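Local atomic coordinates of transcriptional regulator (Streptococcus dysgalactiae, PDB entry 4YV9), a protein that probably binds DNA to control transcription in quorum sensing, acting as a receptor for SHP peptide pheromones. Residues 7-12 / 53-58; 74-79 / 107-112. All coordinates share one frame; numbering follows the deposited sequence.

The two contacts lie in different parts of an all-helical chain and share no helix. Interaction 1 joins helix 6-15 to the end of helix 45-54 and the turn after it, within the helix-turn-helix region. Interaction 2 pairs helix 72-85 with helix 103-113; the latter lies in the TPR-like C-terminal region. Their centres are about 33 Å apart, and their nearest atoms about 17 Å. They follow in series: interaction 1 closes before interaction 2 opens, with helix 59-66 between. Interaction 1 belongs to the probable DNA-binding part; interaction 2 lies beside the bound peptide. Both are buried and apolar.

Interaction 1 of 2, residues 7-12 / 53-58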
loop_
_atom_site.group_PDB
_atom_site.type_symbol
_atom_site.label_atom_id
_atom_site.label_comp_id
_atom_site.label_asym_id
_atom_site.label_seq_id
_atom_site.Cartn_x
_atom_site.Cartn_y
_atom_site.Cartn_z
ATOM N N LYS B 7 20.922 7.528 -15.858
ATOM C CA LYS B 7 21.568 7.935 -14.624
ATOM C C LYS B 7 21.053 7.171 -13.406
ATOM O O LYS B 7 21.820 6.733 -12.549
ATOM C CB LYS B 7 21.346 9.418 -14.411
ATOM C CG LYS B 7 21.895 9.929 -13.111
ATOM C CD LYS B 7 23.409 9.806 -13.028
ATOM C CE LYS B 7 23.960 10.826 -12.008
ATOM N NZ LYS B 7 23.429 10.648 -10.615
ATOM N N THR B 8 19.740 7.033 -13.328
ATOM C CA THR B 8 19.133 6.356 -12.198
ATOM C C THR B 8 19.420 4.858 -12.257
ATOM O O THR B 8 19.751 4.244 -11.245
ATOM C CB THR B 8 17.634 6.613 -12.151
ATOM O OG1 THR B 8 17.407 8.030 -12.075
ATOM C CG2 THR B 8 17.026 5.929 -10.938
ATOM N N LEU B 9 19.314 4.263 -13.442
ATOM C CA LEU B 9 19.712 2.864 -13.605
ATOM C C LEU B 9 21.147 2.620 -13.127
ATOM O O LEU B 9 21.423 1.684 -12.373
ATOM C CB LEU B 9 19.592 2.419 -15.068
ATOM C CG LEU B 9 20.100 0.985 -15.264
ATOM C CD1 LEU B 9 19.231 0.016 -14.465
ATOM C CD2 LEU B 9 20.141 0.585 -16.732
ATOM N N ARG B 10 22.061 3.463 -13.584
ATOM C CA ARG B 10 23.459 3.370 -13.183
ATOM C C ARG B 10 23.608 3.394 -11.669
ATOM O O ARG B 10 24.324 2.578 -11.101
ATOM C CB ARG B 10 24.264 4.514 -13.801
ATOM C CG ARG B 10 25.708 4.609 -13.334
ATOM C CD ARG B 10 26.393 5.806 -14.001
ATOM N NE ARG B 10 27.528 6.310 -13.229
ATOM C CZ ARG B 10 28.308 7.321 -13.610
ATOM N NH1 ARG B 10 28.081 7.945 -14.760
ATOM N NH2 ARG B 10 29.317 7.712 -12.840
ATOM N N ARG B 11 22.946 4.357 -11.031
ATOM C CA ARG B 11 23.017 4.508 -9.586
ATOM C C ARG B 11 22.482 3.273 -8.869
ATOM O O ARG B 11 23.083 2.780 -7.921
ATOM C CB ARG B 11 22.232 5.741 -9.140
ATOM C CG ARG B 11 22.246 5.979 -7.637
ATOM C CD ARG B 11 21.601 7.311 -7.268
ATOM N NE ARG B 11 20.186 7.363 -7.624
ATOM C CZ ARG B 11 19.202 6.925 -6.845
ATOM N NH1 ARG B 11 19.474 6.392 -5.658
ATOM N NH2 ARG B 11 17.943 7.015 -7.255
ATOM N N LEU B 12 21.341 2.782 -9.312
ATOM C CA LEU B 12 20.742 1.631 -8.646
ATOM C C LEU B 12 21.593 0.370 -8.849
ATOM O O LEU B 12 21.814 -0.405 -7.918
ATOM C CB LEU B 12 19.317 1.424 -9.150
ATOM C CG LEU B 12 18.341 2.519 -8.723
ATOM C CD1 LEU B 12 17.060 2.426 -9.520
ATOM C CD2 LEU B 12 18.038 2.412 -7.244
ATOM N N ASP B 53 14.344 -6.155 -13.883
ATOM C CA ASP B 53 13.993 -7.467 -13.364
ATOM C C ASP B 53 15.253 -8.223 -12.900
ATOM O O ASP B 53 15.237 -8.882 -11.856
ATOM C CB ASP B 53 13.224 -8.260 -14.425
ATOM C CG ASP B 53 12.863 -9.656 -13.963
ATOM O OD1 ASP B 53 12.390 -9.812 -12.829
ATOM O OD2 ASP B 53 13.061 -10.616 -14.745
ATOM N N LYS B 54 16.331 -8.120 -13.661
ATOM C CA LYS B 54 17.609 -8.719 -13.262
ATOM C C LYS B 54 18.129 -8.123 -11.951
ATOM O O LYS B 54 18.757 -8.824 -11.147
ATOM C CB LYS B 54 18.645 -8.556 -14.378
ATOM C CG LYS B 54 18.295 -9.438 -15.603
ATOM C CD LYS B 54 19.244 -9.252 -16.770
ATOM C CE LYS B 54 19.185 -10.559 -17.607
ATOM N NZ LYS B 54 19.641 -10.418 -18.987
ATOM N N LEU B 55 17.844 -6.840 -11.737
ATOM C CA LEU B 55 18.182 -6.170 -10.484
ATOM C C LEU B 55 17.109 -6.311 -9.400
ATOM O O LEU B 55 17.247 -5.727 -8.323
ATOM C CB LEU B 55 18.434 -4.678 -10.744
ATOM C CG LEU B 55 19.587 -4.347 -11.700
ATOM C CD1 LEU B 55 19.510 -2.861 -12.123
ATOM C CD2 LEU B 55 20.922 -4.635 -11.038
ATOM N N ASN B 56 16.048 -7.071 -9.689
ATOM C CA ASN B 56 14.924 -7.289 -8.762
ATOM C C ASN B 56 14.249 -5.978 -8.306
ATOM O O ASN B 56 13.876 -5.811 -7.135
ATOM C CB ASN B 56 15.383 -8.102 -7.555
ATOM C CG ASN B 56 15.805 -9.518 -7.941
ATOM O OD1 ASN B 56 15.007 -10.277 -8.492
ATOM N ND2 ASN B 56 17.060 -9.864 -7.679
ATOM N N ILE B 57 14.141 -5.060 -9.253
ATOM C CA ILE B 57 13.458 -3.781 -9.084
ATOM C C ILE B 57 12.345 -3.752 -10.117
ATOM O O ILE B 57 12.549 -4.106 -11.279
ATOM C CB ILE B 57 14.399 -2.573 -9.306
ATOM C CG1 ILE B 57 15.624 -2.661 -8.395
ATOM C CG2 ILE B 57 13.650 -1.248 -9.086
ATOM C CD1 ILE B 57 16.767 -1.764 -8.825
ATOM N N THR B 58 11.152 -3.393 -9.698
ATOM C CA THR B 58 10.075 -3.267 -10.651
ATOM C C THR B 58 10.007 -1.792 -11.101
ATOM O O THR B 58 10.447 -0.894 -10.374
ATOM C CB THR B 58 8.772 -3.751 -10.038
ATOM O OG1 THR B 58 7.673 -3.357 -10.863
ATOM C CG2 THR B 58 8.618 -3.179 -8.638
#
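L9 and L12 of helix 6-15 meet L55 and I57, which flank the turn after helix 45-54. The contact is apolar throughout, with no hydrogen bond across it. L9 CD1 touches L55 CD1 at 3.7 Å, and the two side chains cross at about a right angle. The CG of L9 is anti to its backbone N (chi1 176°), and this brings one methyl to L55 although the CB does not point there. L12 and I57 meet more loosely. The CD1 methyl of I57 lies 4.1 Å from L12 CB, with the CD1 branch of the leucine almost as near.

The turn itself is closed by backbone bonds. N56 has positive phi (57°) and forms a Schellman motif, with N56 N bonded to D53 O at 2.9 Å. The chain turns here, and the CB atoms of L55 and I57 both face helix 6-15. K16 NZ bonds the carbonyl O of L55.

Other helices complete the packing. L9 also touches L51 and L52 of helix 45-54 and F36 of helix 30-37, while L12 rests on F62 and T65 of helix 59-66. The contact thus ties the first helix of the helix-turn-helix region to its later helices, near the second subunit, where R11 NH1 bonds Q139 of that subunit.

Interaction 2 of 2, residues 74-79 / 107-112; sequences FTLLSR and TMIKAI
L76 meets I109, and L77 meets M108; the ring of Y99 touches both L76 and I109, and that of Y142 touches L77. Within helix 72-85 the carbonyl O of T75 takes two donors from the same face of its plane: R79 N at 3.1 Å and S78 OG at 2.6 Å. The serine hydroxyl comes in tilted 32° from the carbonyl plane, a bond within one helix turn.

The contact itself is made by methyl groups, and all four touching residues are buried. L76 CD1 meets I109 CD1 at 3.9 Å, with the two side chains set aslant to each other. The CB of L76 points at helix 103-113, whereas that of L77 does not, and it is the far end of L77 that arrives. M108, a selenomethionine here, runs out fully extended from the backbone (chi1 177°) and stays extended beyond CG. Its CE therefore reaches across to the neighbouring helix. There it meets L77 CD2 at 3.3 Å, tighter than usual for two carbons, so the exact fit is doubtful. L77 and M108 cross at about a right angle. No hydrogen bond joins the segments.

Helix 142-151 adds I146 against L77 and L147 against M108, and L77 and I112 also pack on modified side chains of the bound peptide. Such helix-on-helix packing of aliphatic side chains is consistent with the TPR-like repeat fold of Rgg proteins, and here it borders the peptide site.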
loop_
_atom_site.group_PDB
_atom_site.type_symbol
_atom_site.label_atom_id
_atom_site.label_comp_id
_atom_site.label_asym_id
_atom_site.label_seq_id
_atom_site.Cartn_x
_atom_site.Cartn_y
_atom_site.Cartn_z
ATOM N N PHE B 74 -2.146 13.241 -9.771
ATOM C CA PHE B 74 -1.578 13.289 -8.431
ATOM C C PHE B 74 -1.120 14.715 -8.101
ATOM O O PHE B 74 -1.150 15.137 -6.940
ATOM C CB PHE B 74 -0.411 12.301 -8.300
ATOM C CG PHE B 74 -0.061 11.967 -6.878
ATOM C CD1 PHE B 74 -0.798 11.026 -6.170
ATOM C CD2 PHE B 74 0.985 12.610 -6.241
ATOM C CE1 PHE B 74 -0.483 10.721 -4.856
ATOM C CE2 PHE B 74 1.309 12.310 -4.930
ATOM C CZ PHE B 74 0.573 11.366 -4.235
ATOM N N THR B 75 -0.708 15.451 -9.131
ATOM C CA THR B 75 -0.319 16.848 -8.972
ATOM C C THR B 75 -1.554 17.669 -8.613
ATOM O O THR B 75 -1.519 18.526 -7.720
ATOM C CB THR B 75 0.345 17.406 -10.257
ATOM O OG1 THR B 75 1.541 16.667 -10.544
ATOM C CG2 THR B 75 0.698 18.873 -10.089
ATOM N N LEU B 76 -2.654 17.388 -9.302
ATOM C CA LEU B 76 -3.930 18.025 -8.991
ATOM C C LEU B 76 -4.321 17.768 -7.543
ATOM O O LEU B 76 -4.625 18.702 -6.796
ATOM C CB LEU B 76 -5.024 17.531 -9.928
ATOM C CG LEU B 76 -6.441 18.046 -9.648
ATOM C CD1 LEU B 76 -6.474 19.568 -9.641
ATOM C CD2 LEU B 76 -7.382 17.497 -10.683
ATOM N N LEU B 77 -4.293 16.499 -7.149
ATOM C CA LEU B 77 -4.657 16.113 -5.790
ATOM C C LEU B 77 -3.796 16.785 -4.727
ATOM O O LEU B 77 -4.300 17.166 -3.674
ATOM C CB LEU B 77 -4.563 14.605 -5.623
ATOM C CG LEU B 77 -5.586 13.833 -6.443
ATOM C CD1 LEU B 77 -5.468 12.334 -6.204
ATOM C CD2 LEU B 77 -6.937 14.321 -6.065
ATOM N N SER B 78 -2.501 16.908 -4.999
ATOM C CA SER B 78 -1.572 17.488 -4.044
ATOM C C SER B 78 -1.866 18.970 -3.811
ATOM O O SER B 78 -1.866 19.425 -2.673
ATOM C CB SER B 78 -0.133 17.294 -4.521
ATOM O OG SER B 78 0.036 17.826 -5.820
ATOM N N ARG B 79 -2.121 19.710 -4.887
ATOM C CA ARG B 79 -2.523 21.111 -4.793
ATOM C C ARG B 79 -3.812 21.269 -3.976
ATOM O O ARG B 79 -3.840 22.000 -2.983
ATOM C CB ARG B 79 -2.716 21.716 -6.190
ATOM C CG ARG B 79 -1.446 21.801 -7.041
ATOM C CD ARG B 79 -1.677 22.604 -8.328
ATOM N NE ARG B 79 -1.852 24.033 -8.049
ATOM C CZ ARG B 79 -2.187 24.952 -8.955
ATOM N NH1 ARG B 79 -2.390 24.603 -10.222
ATOM N NH2 ARG B 79 -2.326 26.224 -8.593
ATOM N N THR B 107 -15.210 19.155 -12.192
ATOM C CA THR B 107 -16.387 18.680 -11.469
ATOM C C THR B 107 -15.978 18.222 -10.067
ATOM O O THR B 107 -16.647 18.531 -9.086
ATOM C CB THR B 107 -17.114 17.524 -12.213
ATOM O OG1 THR B 107 -17.829 18.052 -13.343
ATOM C CG2 THR B 107 -18.108 16.842 -11.273
HETATM N N MSE B 108 -14.854 17.517 -9.979
HETATM C CA MSE B 108 -14.299 17.123 -8.691
HETATM C C MSE B 108 -13.788 18.295 -7.827
HETATM O O MSE B 108 -13.922 18.280 -6.601
HETATM C CB MSE B 108 -13.158 16.132 -8.905
HETATM C CG MSE B 108 -12.494 15.743 -7.630
HETATM SE SE MSE B 108 -10.919 14.574 -7.872
HETATM C CE MSE B 108 -10.153 14.978 -6.165
ATOM N N ILE B 109 -13.171 19.282 -8.464
ATOM C CA ILE B 109 -12.693 20.471 -7.744
ATOM C C ILE B 109 -13.867 21.242 -7.136
ATOM O O ILE B 109 -13.791 21.723 -6.002
ATOM C CB ILE B 109 -11.889 21.401 -8.658
ATOM C CG1 ILE B 109 -10.616 20.699 -9.123
ATOM C CG2 ILE B 109 -11.485 22.681 -7.916
ATOM C CD1 ILE B 109 -9.880 21.436 -10.221
ATOM N N LYS B 110 -14.960 21.335 -7.890
ATOM C CA LYS B 110 -16.181 21.979 -7.405
ATOM C C LYS B 110 -16.763 21.223 -6.214
ATOM O O LYS B 110 -17.229 21.834 -5.251
ATOM C CB LYS B 110 -17.227 22.080 -8.518
ATOM C CG LYS B 110 -16.804 22.949 -9.704
ATOM C CD LYS B 110 -17.950 23.126 -10.699
ATOM C CE LYS B 110 -17.474 23.786 -11.981
ATOM N NZ LYS B 110 -18.614 24.030 -12.917
ATOM N N ALA B 111 -16.743 19.896 -6.287
ATOM C CA ALA B 111 -17.258 19.063 -5.198
ATOM C C ALA B 111 -16.469 19.309 -3.920
ATOM O O ALA B 111 -17.038 19.448 -2.841
ATOM C CB ALA B 111 -17.200 17.581 -5.573
ATOM N N ILE B 112 -15.150 19.353 -4.051
ATOM C CA ILE B 112 -14.282 19.546 -2.894
ATOM C C ILE B 112 -14.436 20.950 -2.356
ATOM O O ILE B 112 -14.571 21.157 -1.148
ATOM C CB ILE B 112 -12.799 19.296 -3.243
ATOM C CG1 ILE B 112 -12.566 17.817 -3.499
ATOM C CG2 ILE B 112 -11.888 19.793 -2.123
ATOM C CD1 ILE B 112 -11.353 17.547 -4.361
#